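Local structure of outer membrane protein (Bartonella henselae, 2FI9) at residues Pro13-Ile18 with Arg108-Leu113; Arg34-Cys39 with Leu123-Glu128; Arg61-Ser66 with Trp92-Ser97; Val71-Thr76 with Asp99-Gly104. The protein is of unknown function, carrying an outer membrane protein name but belonging to the DUF498/DUF598 family and folding as a compact alpha/beta domain. All coordinates share one frame; numbering follows the deposited sequence.

Contact 1. Residues Pro13-Ile18 with Arg108-Leu113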
loop_
_atom_site.group_PDB
_atom_site.type_symbol
_atom_site.label_atom_id
_atom_site.label_comp_id
_atom_site.label_asym_id
_atom_site.label_seq_id
_atom_site.Cartn_x
_atom_site.Cartn_y
_atom_site.Cartn_z
ATOM N N PRO A 13 9.629 7.862 -8.504
ATOM C CA PRO A 13 8.670 8.962 -8.567
ATOM C C PRO A 13 7.295 8.642 -9.178
ATOM O O PRO A 13 6.599 9.555 -9.626
ATOM C CB PRO A 13 9.402 9.985 -9.451
ATOM C CG PRO A 13 10.148 9.134 -10.409
ATOM C CD PRO A 13 10.503 7.842 -9.689
ATOM N N GLY A 14 6.920 7.369 -9.220
ATOM C CA GLY A 14 5.594 6.965 -9.679
ATOM C C GLY A 14 5.327 5.538 -9.229
ATOM O O GLY A 14 6.162 4.936 -8.554
ATOM N N ARG A 15 4.183 4.988 -9.610
ATOM C CA ARG A 15 3.891 3.578 -9.317
ATOM C C ARG A 15 4.606 2.666 -10.306
ATOM O O ARG A 15 4.823 3.046 -11.449
ATOM C CB ARG A 15 2.393 3.329 -9.394
ATOM C CG ARG A 15 1.629 3.938 -8.236
ATOM C CD ARG A 15 0.157 4.054 -8.542
ATOM N NE ARG A 15 -0.098 4.986 -9.644
ATOM C CZ ARG A 15 -1.304 5.220 -10.148
ATOM N NH1 ARG A 15 -2.374 4.589 -9.653
ATOM N NH2 ARG A 15 -1.445 6.087 -11.140
ATOM N N ALA A 16 4.952 1.462 -9.865
ATOM C CA ALA A 16 5.553 0.434 -10.725
ATOM C C ALA A 16 5.037 -0.911 -10.238
ATOM O O ALA A 16 4.681 -1.031 -9.078
ATOM C CB ALA A 16 7.074 0.471 -10.615
ATOM N N PRO A 17 5.009 -1.937 -11.108
ATOM C CA PRO A 17 4.671 -3.245 -10.524
ATOM C C PRO A 17 5.664 -3.615 -9.421
ATOM O O PRO A 17 6.849 -3.259 -9.508
ATOM C CB PRO A 17 4.803 -4.222 -11.699
ATOM C CG PRO A 17 4.815 -3.376 -12.932
ATOM C CD PRO A 17 5.217 -1.985 -12.560
ATOM N N ILE A 18 5.177 -4.299 -8.393
ATOM C CA ILE A 18 6.036 -4.820 -7.337
ATOM C C ILE A 18 6.430 -6.235 -7.763
ATOM O O ILE A 18 5.580 -7.137 -7.812
ATOM C CB ILE A 18 5.320 -4.813 -5.954
ATOM C CG1 ILE A 18 4.835 -3.411 -5.571
ATOM C CG2 ILE A 18 6.212 -5.409 -4.853
ATOM C CD1 ILE A 18 5.833 -2.288 -5.751
ATOM N N ARG A 108 -0.165 -8.793 -5.476
ATOM C CA ARG A 108 -0.661 -9.395 -6.707
ATOM C C ARG A 108 -1.832 -8.610 -7.261
ATOM O O ARG A 108 -1.907 -8.395 -8.468
ATOM C CB ARG A 108 -1.055 -10.850 -6.478
ATOM C CG ARG A 108 0.141 -11.760 -6.266
ATOM C CD ARG A 108 -0.282 -13.212 -6.123
ATOM N NE ARG A 108 -1.038 -13.471 -4.891
ATOM C CZ ARG A 108 -0.496 -13.869 -3.739
ATOM N NH1 ARG A 108 0.818 -14.042 -3.633
ATOM N NH2 ARG A 108 -1.272 -14.093 -2.690
ATOM N N THR A 109 -2.701 -8.145 -6.362
ATOM C CA THR A 109 -3.882 -7.358 -6.714
ATOM C C THR A 109 -3.495 -5.962 -7.178
ATOM O O THR A 109 -4.045 -5.471 -8.164
ATOM C CB THR A 109 -4.892 -7.229 -5.532
ATOM O OG1 THR A 109 -5.254 -8.525 -5.045
ATOM C CG2 THR A 109 -6.150 -6.519 -5.977
ATOM N N PHE A 110 -2.570 -5.319 -6.459
ATOM C CA PHE A 110 -2.010 -4.035 -6.900
ATOM C C PHE A 110 -1.463 -4.104 -8.328
ATOM O O PHE A 110 -1.761 -3.238 -9.151
ATOM C CB PHE A 110 -0.903 -3.553 -5.965
ATOM C CG PHE A 110 -0.240 -2.279 -6.425
ATOM C CD1 PHE A 110 -0.894 -1.054 -6.291
ATOM C CD2 PHE A 110 1.027 -2.302 -7.030
ATOM C CE1 PHE A 110 -0.299 0.130 -6.719
ATOM C CE2 PHE A 110 1.644 -1.096 -7.471
ATOM C CZ PHE A 110 0.982 0.114 -7.319
ATOM N N ASN A 111 -0.654 -5.123 -8.610
ATOM C CA ASN A 111 -0.041 -5.265 -9.927
ATOM C C ASN A 111 -1.095 -5.341 -11.018
ATOM O O ASN A 111 -0.975 -4.672 -12.048
ATOM C CB ASN A 111 0.881 -6.488 -9.973
ATOM C CG ASN A 111 2.175 -6.269 -9.210
ATOM O OD1 ASN A 111 2.489 -5.153 -8.798
ATOM N ND2 ASN A 111 2.948 -7.334 -9.043
ATOM N N VAL A 112 -2.139 -6.137 -10.767
ATOM C CA VAL A 112 -3.192 -6.361 -11.745
ATOM C C VAL A 112 -3.951 -5.059 -12.008
ATOM O O VAL A 112 -4.104 -4.647 -13.166
ATOM C CB VAL A 112 -4.150 -7.503 -11.294
ATOM C CG1 VAL A 112 -5.479 -7.425 -12.040
ATOM C CG2 VAL A 112 -3.486 -8.871 -11.513
ATOM N N LEU A 113 -4.382 -4.393 -10.941
ATOM C CA LEU A 113 -5.118 -3.140 -11.068
ATOM C C LEU A 113 -4.276 -2.020 -11.677
ATOM O O LEU A 113 -4.786 -1.194 -12.454
ATOM C CB LEU A 113 -5.675 -2.699 -9.714
ATOM C CG LEU A 113 -6.740 -3.595 -9.078
ATOM C CD1 LEU A 113 -7.040 -3.071 -7.701
ATOM C CD2 LEU A 113 -8.002 -3.612 -9.927
#
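Asn111 on helix 103-115 turns its carboxamide to Ile18 and pairs with both backbone polar groups of that residue. OD1 of Asn111 accepts from Ile18 N at 2.8 Å, a fairly straight bond (159° at the hydrogen) with the donor tilted out of the carbonyl plane. ND2 of Asn111 returns a bond to Ile18 O at 2.9 Å, nearly linear at 174°, the acceptor lying in the plane of the amide. Two bonds made by one carboxamide fix its rotation and satisfy the N-H and C=O of Ile18 together. OD1 of Asn111 also lies 3.4 Å from Pro17 CA. The helix is thereby tied to the entry of strand 18-22, an outermost strand of the three-stranded antiparallel sheet, while Phe110 and Leu113 pack on strands 71-75 and 120-124 of the five-stranded mixed sheet. Phe110, with CG anti to the backbone N (chi1 176°), points toward the loop. Its ring meets the loop at the edge: CE2 of Phe110 is 3.4 Å from Ala16 O, and CZ is 4.0 Å from Arg15 CG. Beyond that aliphatic contact, the guanidinium of Arg15 bonds through NH1 to Val120 O on strand 120-124.

Contact 2. Residues Arg34-Cys39 with Leu123-Glu128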
loop_
_atom_site.group_PDB
_atom_site.type_symbol
_atom_site.label_atom_id
_atom_site.label_comp_id
_atom_site.label_asym_id
_atom_site.label_seq_id
_atom_site.Cartn_x
_atom_site.Cartn_y
_atom_site.Cartn_z
ATOM N N ARG A 34 14.371 -2.348 1.665
ATOM C CA ARG A 34 14.130 -3.023 2.936
ATOM C C ARG A 34 13.132 -2.201 3.779
ATOM O O ARG A 34 13.367 -1.019 4.085
ATOM C CB ARG A 34 15.447 -3.245 3.693
ATOM C CG ARG A 34 16.426 -2.018 3.741
ATOM C CD ARG A 34 16.932 -1.538 2.353
ATOM N NE ARG A 34 16.599 -0.123 2.133
ATOM C CZ ARG A 34 16.666 0.513 0.962
ATOM N NH1 ARG A 34 17.064 -0.123 -0.139
ATOM N NH2 ARG A 34 16.338 1.802 0.889
ATOM N N GLY A 35 12.016 -2.822 4.126
ATOM C CA GLY A 35 10.983 -2.141 4.894
ATOM C C GLY A 35 9.638 -2.080 4.190
ATOM O O GLY A 35 9.489 -2.513 3.034
ATOM N N SER A 36 8.649 -1.557 4.911
ATOM C CA SER A 36 7.303 -1.420 4.389
ATOM C C SER A 36 7.235 -0.242 3.415
ATOM O O SER A 36 8.042 0.698 3.501
ATOM C CB SER A 36 6.327 -1.213 5.538
ATOM O OG SER A 36 6.336 -2.345 6.411
ATOM N N ILE A 37 6.287 -0.293 2.485
ATOM C CA ILE A 37 6.188 0.752 1.460
ATOM C C ILE A 37 4.753 1.192 1.243
ATOM O O ILE A 37 3.797 0.445 1.504
ATOM C CB ILE A 37 6.814 0.323 0.091
ATOM C CG1 ILE A 37 6.163 -0.959 -0.450
ATOM C CG2 ILE A 37 8.312 0.165 0.228
ATOM C CD1 ILE A 37 6.511 -1.254 -1.912
ATOM N N ILE A 38 4.616 2.421 0.787
ATOM C CA ILE A 38 3.355 2.911 0.283
ATOM C C ILE A 38 3.559 3.292 -1.207
ATOM O O ILE A 38 4.580 3.858 -1.565
ATOM C CB ILE A 38 2.845 4.076 1.149
ATOM C CG1 ILE A 38 1.341 4.243 0.988
ATOM C CG2 ILE A 38 3.587 5.382 0.868
ATOM C CD1 ILE A 38 0.739 5.055 2.109
ATOM N N CYS A 39 2.607 2.923 -2.054
ATOM C CA CYS A 39 2.708 3.103 -3.488
ATOM C C CYS A 39 1.539 3.956 -3.897
ATOM O O CYS A 39 0.391 3.523 -3.820
ATOM C CB CYS A 39 2.611 1.753 -4.203
ATOM S SG CYS A 39 3.772 0.511 -3.616
ATOM N N LEU A 123 -0.664 0.124 0.450
ATOM C CA LEU A 123 0.161 0.244 1.624
ATOM C C LEU A 123 0.578 -1.168 1.949
ATOM O O LEU A 123 -0.274 -2.019 2.173
ATOM C CB LEU A 123 -0.651 0.831 2.780
ATOM C CG LEU A 123 0.045 0.920 4.141
ATOM C CD1 LEU A 123 1.357 1.654 4.063
ATOM C CD2 LEU A 123 -0.867 1.610 5.180
ATOM N N LEU A 124 1.876 -1.434 1.974
ATOM C CA LEU A 124 2.323 -2.820 2.067
ATOM C C LEU A 124 3.260 -3.048 3.245
ATOM O O LEU A 124 4.388 -2.555 3.232
ATOM C CB LEU A 124 2.993 -3.246 0.754
ATOM C CG LEU A 124 2.187 -3.026 -0.536
ATOM C CD1 LEU A 124 3.040 -3.161 -1.780
ATOM C CD2 LEU A 124 1.007 -3.991 -0.644
ATOM N N PHE A 125 2.800 -3.799 4.248
ATOM C CA PHE A 125 3.673 -4.208 5.340
ATOM C C PHE A 125 4.615 -5.279 4.845
ATOM O O PHE A 125 4.180 -6.292 4.325
ATOM C CB PHE A 125 2.875 -4.740 6.509
ATOM C CG PHE A 125 3.712 -5.124 7.703
ATOM C CD1 PHE A 125 4.296 -4.146 8.504
ATOM C CD2 PHE A 125 3.877 -6.463 8.053
ATOM C CE1 PHE A 125 5.051 -4.495 9.614
ATOM C CE2 PHE A 125 4.620 -6.823 9.192
ATOM C CZ PHE A 125 5.208 -5.841 9.964
ATOM N N ALA A 126 5.909 -5.045 5.020
ATOM C CA ALA A 126 6.931 -5.961 4.523
ATOM C C ALA A 126 6.960 -7.194 5.396
ATOM O O ALA A 126 7.106 -7.090 6.605
ATOM C CB ALA A 126 8.272 -5.295 4.551
ATOM N N VAL A 127 6.831 -8.354 4.768
ATOM C CA VAL A 127 6.856 -9.639 5.465
ATOM C C VAL A 127 8.186 -10.349 5.262
ATOM O O VAL A 127 8.917 -10.081 4.298
ATOM C CB VAL A 127 5.715 -10.604 4.989
ATOM C CG1 VAL A 127 4.355 -10.108 5.427
ATOM C CG2 VAL A 127 5.741 -10.783 3.485
ATOM N N GLU A 128 8.492 -11.268 6.179
ATOM C CA GLU A 128 9.625 -12.176 6.003
ATOM C C GLU A 128 9.343 -13.086 4.807
ATOM O O GLU A 128 10.240 -13.396 4.034
ATOM C CB GLU A 128 9.852 -13.020 7.256
ATOM C CG GLU A 128 10.372 -12.252 8.442
ATOM C CD GLU A 128 11.789 -11.761 8.245
ATOM O OE1 GLU A 128 12.115 -10.686 8.793
ATOM O OE2 GLU A 128 12.580 -12.434 7.537
ATOM O OXT GLU A 128 8.190 -13.516 4.596
#
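Ile37 and Leu124 form an antiparallel hydrogen-bonded pair, the segments running 155° apart in direction. Leu124 N donates to Ile37 O at 2.7 Å, arriving almost along the C=O axis, and Ile37 N donates to Leu124 O at 3.0 Å. Past this pair a side chain takes the next N-H: OG of Ser36 accepts from Ala126 N at 3.1 Å (167° at the hydrogen). The same OG lies 3.4 Å from Phe125 CD1, while CB of Ala126 rests on the carbonyl oxygen of Gly35. Apolar contacts occupy both faces of the pair. On the Ile37 face, CD1 of Ile37 meets CD1 of Leu124 at 4.0 Å; CG1 of Ile37 is wedged between the backbone N and the carbonyl carbon (chi1 57°) and touches the same methyl, which SG of Cys39 also approaches. Helix 103-115 covers this face through Ala106 and Phe110. On the other face CD1 of Leu123 lies 4.0 Å from Ile38 CD1, with Ile47 and Ile59 nearby. The pairing belongs to the middle of a mixed beta sheet: strand 120-124 runs antiparallel to strand 36-40 on one flank and parallel to strand 71-75 on the other.

Contact 3. Residues Arg61-Ser66 with Trp92-Ser97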
loop_
_atom_site.group_PDB
_atom_site.type_symbol
_atom_site.label_atom_id
_atom_site.label_comp_id
_atom_site.label_asym_id
_atom_site.label_seq_id
_atom_site.Cartn_x
_atom_site.Cartn_y
_atom_site.Cartn_z
ATOM N N ARG A 61 -0.111 9.997 3.456
ATOM C CA ARG A 61 0.187 10.347 2.064
ATOM C C ARG A 61 -0.955 9.972 1.119
ATOM O O ARG A 61 -1.196 10.670 0.111
ATOM C CB ARG A 61 1.488 9.704 1.595
ATOM C CG ARG A 61 2.732 10.475 1.976
ATOM C CD ARG A 61 3.954 9.835 1.318
ATOM N NE ARG A 61 5.209 10.490 1.686
ATOM C CZ ARG A 61 5.711 11.571 1.083
ATOM N NH1 ARG A 61 5.071 12.159 0.074
ATOM N NH2 ARG A 61 6.872 12.071 1.487
ATOM N N VAL A 62 -1.637 8.870 1.444
ATOM C CA VAL A 62 -2.804 8.429 0.690
ATOM C C VAL A 62 -3.919 9.460 0.817
ATOM O O VAL A 62 -4.497 9.879 -0.187
ATOM C CB VAL A 62 -3.302 7.047 1.158
ATOM C CG1 VAL A 62 -4.647 6.701 0.529
ATOM C CG2 VAL A 62 -2.298 6.003 0.806
ATOM N N LEU A 63 -4.207 9.882 2.043
ATOM C CA LEU A 63 -5.257 10.859 2.264
ATOM C C LEU A 63 -4.929 12.144 1.487
ATOM O O LEU A 63 -5.792 12.735 0.832
ATOM C CB LEU A 63 -5.425 11.138 3.766
ATOM C CG LEU A 63 -5.892 9.911 4.585
ATOM C CD1 LEU A 63 -5.925 10.235 6.069
ATOM C CD2 LEU A 63 -7.267 9.399 4.137
ATOM N N GLU A 64 -3.673 12.557 1.553
ATOM C CA GLU A 64 -3.243 13.812 0.941
ATOM C C GLU A 64 -3.341 13.795 -0.591
ATOM O O GLU A 64 -3.499 14.843 -1.222
ATOM C CB GLU A 64 -1.812 14.139 1.388
ATOM C CG GLU A 64 -1.701 14.509 2.889
ATOM C CD GLU A 64 -0.263 14.418 3.429
ATOM O OE1 GLU A 64 0.682 14.388 2.609
ATOM O OE2 GLU A 64 -0.069 14.402 4.667
ATOM N N GLU A 65 -3.239 12.606 -1.182
ATOM C CA GLU A 65 -3.303 12.451 -2.634
ATOM C C GLU A 65 -4.628 11.819 -3.068
ATOM O O GLU A 65 -4.721 11.235 -4.153
ATOM C CB GLU A 65 -2.135 11.593 -3.118
ATOM C CG GLU A 65 -0.792 12.222 -2.882
ATOM C CD GLU A 65 0.337 11.538 -3.651
ATOM O OE1 GLU A 65 0.087 10.822 -4.659
ATOM O OE2 GLU A 65 1.491 11.729 -3.229
ATOM N N SER A 66 -5.657 11.982 -2.244
ATOM C CA SER A 66 -6.923 11.260 -2.437
ATOM C C SER A 66 -7.638 11.664 -3.730
ATOM O O SER A 66 -8.409 10.889 -4.280
ATOM C CB SER A 66 -7.841 11.445 -1.235
ATOM O OG SER A 66 -8.198 12.807 -1.066
ATOM N N TRP A 92 -13.024 6.778 4.265
ATOM C CA TRP A 92 -14.386 7.055 3.832
ATOM C C TRP A 92 -14.608 8.536 3.532
ATOM O O TRP A 92 -15.240 8.872 2.535
ATOM C CB TRP A 92 -15.388 6.554 4.894
ATOM C CG TRP A 92 -16.829 6.774 4.538
ATOM C CD1 TRP A 92 -17.674 5.874 3.956
ATOM C CD2 TRP A 92 -17.598 7.965 4.753
ATOM N NE1 TRP A 92 -18.916 6.427 3.791
ATOM C CE2 TRP A 92 -18.899 7.712 4.269
ATOM C CE3 TRP A 92 -17.314 9.221 5.314
ATOM C CZ2 TRP A 92 -19.918 8.665 4.326
ATOM C CZ3 TRP A 92 -18.323 10.181 5.361
ATOM C CH2 TRP A 92 -19.616 9.892 4.876
ATOM N N GLU A 93 -14.088 9.411 4.397
ATOM C CA GLU A 93 -14.216 10.867 4.233
ATOM C C GLU A 93 -13.594 11.368 2.936
ATOM O O GLU A 93 -13.966 12.414 2.435
ATOM C CB GLU A 93 -13.521 11.602 5.373
ATOM C CG GLU A 93 -14.127 11.420 6.736
ATOM C CD GLU A 93 -13.326 12.123 7.828
ATOM O OE1 GLU A 93 -12.222 12.650 7.550
ATOM O OE2 GLU A 93 -13.802 12.151 8.976
ATOM N N LYS A 94 -12.622 10.623 2.417
ATOM C CA LYS A 94 -11.913 11.025 1.198
ATOM C C LYS A 94 -12.392 10.208 0.001
ATOM O O LYS A 94 -11.791 10.268 -1.072
ATOM C CB LYS A 94 -10.409 10.846 1.386
ATOM C CG LYS A 94 -9.779 11.747 2.440
ATOM C CD LYS A 94 -9.703 13.176 1.974
ATOM C CE LYS A 94 -9.034 14.045 2.997
ATOM N NZ LYS A 94 -9.199 15.460 2.604
ATOM N N ARG A 95 -13.473 9.449 0.203
ATOM C CA ARG A 95 -14.085 8.608 -0.827
ATOM C C ARG A 95 -13.079 7.641 -1.453
ATOM O O ARG A 95 -13.097 7.419 -2.666
ATOM C CB ARG A 95 -14.735 9.453 -1.939
ATOM C CG ARG A 95 -15.610 10.621 -1.467
ATOM C CD ARG A 95 -16.853 10.138 -0.810
ATOM N NE ARG A 95 -17.525 11.191 -0.045
ATOM C CZ ARG A 95 -18.241 10.972 1.058
ATOM N NH1 ARG A 95 -18.363 9.737 1.538
ATOM N NH2 ARG A 95 -18.824 11.988 1.688
ATOM N N ILE A 96 -12.185 7.102 -0.636
ATOM C CA ILE A 96 -11.289 6.060 -1.098
ATOM C C ILE A 96 -11.850 4.715 -0.680
ATOM O O ILE A 96 -12.080 4.472 0.508
ATOM C CB ILE A 96 -9.869 6.236 -0.538
ATOM C CG1 ILE A 96 -9.282 7.588 -0.990
ATOM C CG2 ILE A 96 -8.961 5.066 -0.964
ATOM C CD1 ILE A 96 -8.035 7.949 -0.259
ATOM N N SER A 97 -12.096 3.854 -1.658
ATOM C CA SER A 97 -12.560 2.517 -1.360
ATOM C C SER A 97 -11.326 1.668 -1.013
ATOM O O SER A 97 -10.299 1.729 -1.704
ATOM C CB SER A 97 -13.436 1.961 -2.501
ATOM O OG SER A 97 -12.707 1.186 -3.431
#
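Ser66 and Lys94 bring their CA atoms within 6.2 Å where two helices end side by side: the chain leaves helical geometry at Glu65 after helix 60-64, and helix 85-93 is terminated by the turn at Arg95, whose phi is positive (55°). Ile96 carries the buried part of the contact. Its CD1 fits between two partners, 3.6 Å from Ser66 CB and 3.7 Å from Val62 CG1, the isoleucine and valine side chains meeting at an oblique angle. Farther out, Lys94 lays its aliphatic chain over the other helix end. A bend at chi2 (-72°) puts CD 3.4 Å from Ser66 OG, and CG of Lys94 meets Leu63 CD2 at 3.8 Å, these two side chains crossing at about a right angle. OG of Ser66 stands between its own backbone N and carbonyl carbon and makes a weak hydrogen bond back to Leu63 O at 3.1 Å, within its own turn. On the far side of the turn, NH1 of Arg95 lies 3.3 Å above one face of the Trp92 ring, offset toward its rim. Toward the sheet, Val62 and Ile96 both touch Ile69 and Leu72 of strand 71-75. The end of helix 85-93 is a Schellman motif: Ile96 N bonds to Leu91 O, Arg95 N bonds to Trp92 O, and Ile96 packs on Leu91, the apolar contact across the turn that characterises this motif, before the chain enters strand 97-101.

Contact 4. Residues Val71-Thr76 with Asp99-Gly104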
loop_
_atom_site.group_PDB
_atom_site.type_symbol
_atom_site.label_atom_id
_atom_site.label_comp_id
_atom_site.label_asym_id
_atom_site.label_seq_id
_atom_site.Cartn_x
_atom_site.Cartn_y
_atom_site.Cartn_z
ATOM N N VAL A 71 -8.912 3.645 -5.076
ATOM C CA VAL A 71 -8.860 2.393 -4.298
ATOM C C VAL A 71 -7.501 2.210 -3.617
ATOM O O VAL A 71 -6.449 2.429 -4.235
ATOM C CB VAL A 71 -9.272 1.132 -5.151
ATOM C CG1 VAL A 71 -8.438 0.991 -6.382
ATOM C CG2 VAL A 71 -9.213 -0.172 -4.321
ATOM N N LEU A 72 -7.549 1.880 -2.326
ATOM C CA LEU A 72 -6.365 1.562 -1.563
ATOM C C LEU A 72 -6.364 0.089 -1.124
ATOM O O LEU A 72 -7.300 -0.378 -0.437
ATOM C CB LEU A 72 -6.254 2.476 -0.335
ATOM C CG LEU A 72 -5.067 2.147 0.580
ATOM C CD1 LEU A 72 -3.717 2.406 -0.105
ATOM C CD2 LEU A 72 -5.183 2.931 1.864
ATOM N N LEU A 73 -5.319 -0.635 -1.516
ATOM C CA LEU A 73 -5.135 -2.005 -1.053
ATOM C C LEU A 73 -4.201 -1.932 0.135
ATOM O O LEU A 73 -3.206 -1.204 0.096
ATOM C CB LEU A 73 -4.530 -2.876 -2.155
ATOM C CG LEU A 73 -5.287 -2.803 -3.485
ATOM C CD1 LEU A 73 -4.506 -3.471 -4.599
ATOM C CD2 LEU A 73 -6.675 -3.433 -3.329
ATOM N N ILE A 74 -4.542 -2.648 1.205
ATOM C CA ILE A 74 -3.721 -2.670 2.388
ATOM C C ILE A 74 -3.240 -4.088 2.660
ATOM O O ILE A 74 -4.038 -5.006 2.949
ATOM C CB ILE A 74 -4.484 -2.086 3.600
ATOM C CG1 ILE A 74 -4.917 -0.651 3.270
ATOM C CG2 ILE A 74 -3.598 -2.105 4.850
ATOM C CD1 ILE A 74 -6.021 -0.115 4.149
ATOM N N GLY A 75 -1.930 -4.271 2.539
ATOM C CA GLY A 75 -1.297 -5.568 2.785
ATOM C C GLY A 75 -0.893 -5.582 4.239
ATOM O O GLY A 75 -0.006 -4.809 4.641
ATOM N N THR A 76 -1.559 -6.443 5.022
ATOM C CA THR A 76 -1.394 -6.485 6.483
ATOM C C THR A 76 -0.493 -7.621 6.973
ATOM O O THR A 76 -0.734 -8.215 8.057
ATOM C CB THR A 76 -2.758 -6.575 7.220
ATOM O OG1 THR A 76 -3.483 -7.730 6.773
ATOM C CG2 THR A 76 -3.592 -5.326 6.988
ATOM N N ASP A 99 -9.460 -1.953 1.143
ATOM C CA ASP A 99 -9.632 -3.282 1.666
ATOM C C ASP A 99 -8.308 -3.857 2.120
ATOM O O ASP A 99 -7.255 -3.484 1.618
ATOM C CB ASP A 99 -10.296 -4.179 0.645
ATOM C CG ASP A 99 -11.050 -5.317 1.287
ATOM O OD1 ASP A 99 -11.266 -5.316 2.542
ATOM O OD2 ASP A 99 -11.428 -6.230 0.530
ATOM N N THR A 100 -8.375 -4.758 3.093
ATOM C CA THR A 100 -7.191 -5.403 3.608
ATOM C C THR A 100 -7.128 -6.843 3.094
ATOM O O THR A 100 -8.148 -7.434 2.738
ATOM C CB THR A 100 -7.205 -5.401 5.143
ATOM O OG1 THR A 100 -8.351 -6.121 5.577
ATOM C CG2 THR A 100 -7.299 -3.951 5.700
ATOM N N MET A 101 -5.923 -7.398 3.105
ATOM C CA MET A 101 -5.611 -8.789 2.651
ATOM C C MET A 101 -4.133 -8.951 3.028
ATOM O O MET A 101 -3.461 -7.957 3.369
ATOM C CB MET A 101 -5.774 -8.917 1.111
ATOM C CG MET A 101 -5.024 -7.816 0.274
ATOM S SD MET A 101 -5.627 -7.398 -1.405
ATOM C CE MET A 101 -7.127 -6.492 -0.985
ATOM N N SER A 102 -3.622 -10.169 2.987
ATOM C CA SER A 102 -2.201 -10.389 3.215
ATOM C C SER A 102 -1.330 -9.533 2.288
ATOM O O SER A 102 -1.788 -9.047 1.226
ATOM C CB SER A 102 -1.870 -11.863 2.999
ATOM O OG SER A 102 -1.974 -12.158 1.618
ATOM N N THR A 103 -0.074 -9.323 2.680
ATOM C CA THR A 103 0.851 -8.541 1.855
ATOM C C THR A 103 1.014 -9.183 0.476
ATOM O O THR A 103 1.010 -8.483 -0.533
ATOM C CB THR A 103 2.195 -8.304 2.567
ATOM O OG1 THR A 103 1.982 -7.380 3.634
ATOM C CG2 THR A 103 3.284 -7.701 1.597
ATOM N N GLY A 104 1.104 -10.510 0.434
ATOM C CA GLY A 104 1.233 -11.234 -0.850
ATOM C C GLY A 104 0.063 -10.945 -1.781
ATOM O O GLY A 104 0.251 -10.585 -2.937
#
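Leu72 opens the parallel pairing, its carbonyl oxygen accepting from Asp99 N at 3.1 Å. Leu73 follows on the same face as Met101, and its CD2 meets CE of Met101 at 3.9 Å; a bend at chi3 (73°) brings that methyl to the leucine. Ile74 bonds in both directions: its N donates to Asp99 O at 2.9 Å, and its O receives Met101 N at 3.0 Å as well as a C-H contact from Thr100 CA at 3.2 Å. CB of Ile74 lies against CG2 of Thr100 on the other face. Gly75, which has no side chain, lets the first turn of helix 103-115 come close, its CA 3.8 Å from that of Thr103. Thr76 N then donates to Met101 O at 2.9 Å, while its OG1 turns to Glu79 O and Leu81 N. Ser102 caps the helix start through Ala105 N; OG1 of Thr103 bonds to Gly77 N and makes a short contact, probably a hydrogen bond, with Phe125 O. The strands, 28° apart, are the two parallel arms of a beta-alpha-beta unit with helix 85-93. Strand 97-101 is outermost in its sheet, strand 71-75 lies between it and strand 120-124, and helix 103-115 packs against Leu73 and Met101.

Contacts 2 and 4 are buried pairings within the five-stranded sheet and are mostly backbone bonding, antiparallel in one and parallel in the other; they meet where Leu123 O reaches Gly75 N. Contacts 1 and 3 lie nearer the surface and rely on side chains: a carboxamide grips backbone in contact 1, whereas apolar carbons do nearly all the touching in contact 3. These two cover opposite faces of the mixed sheet. Phe110 of contact 1 packs on Leu73 and Cys39; Val62 of contact 3 packs on Leu72 and Ile38. Helix 103-115 serves both contact 1 and contact 4, whose second segment contains its start.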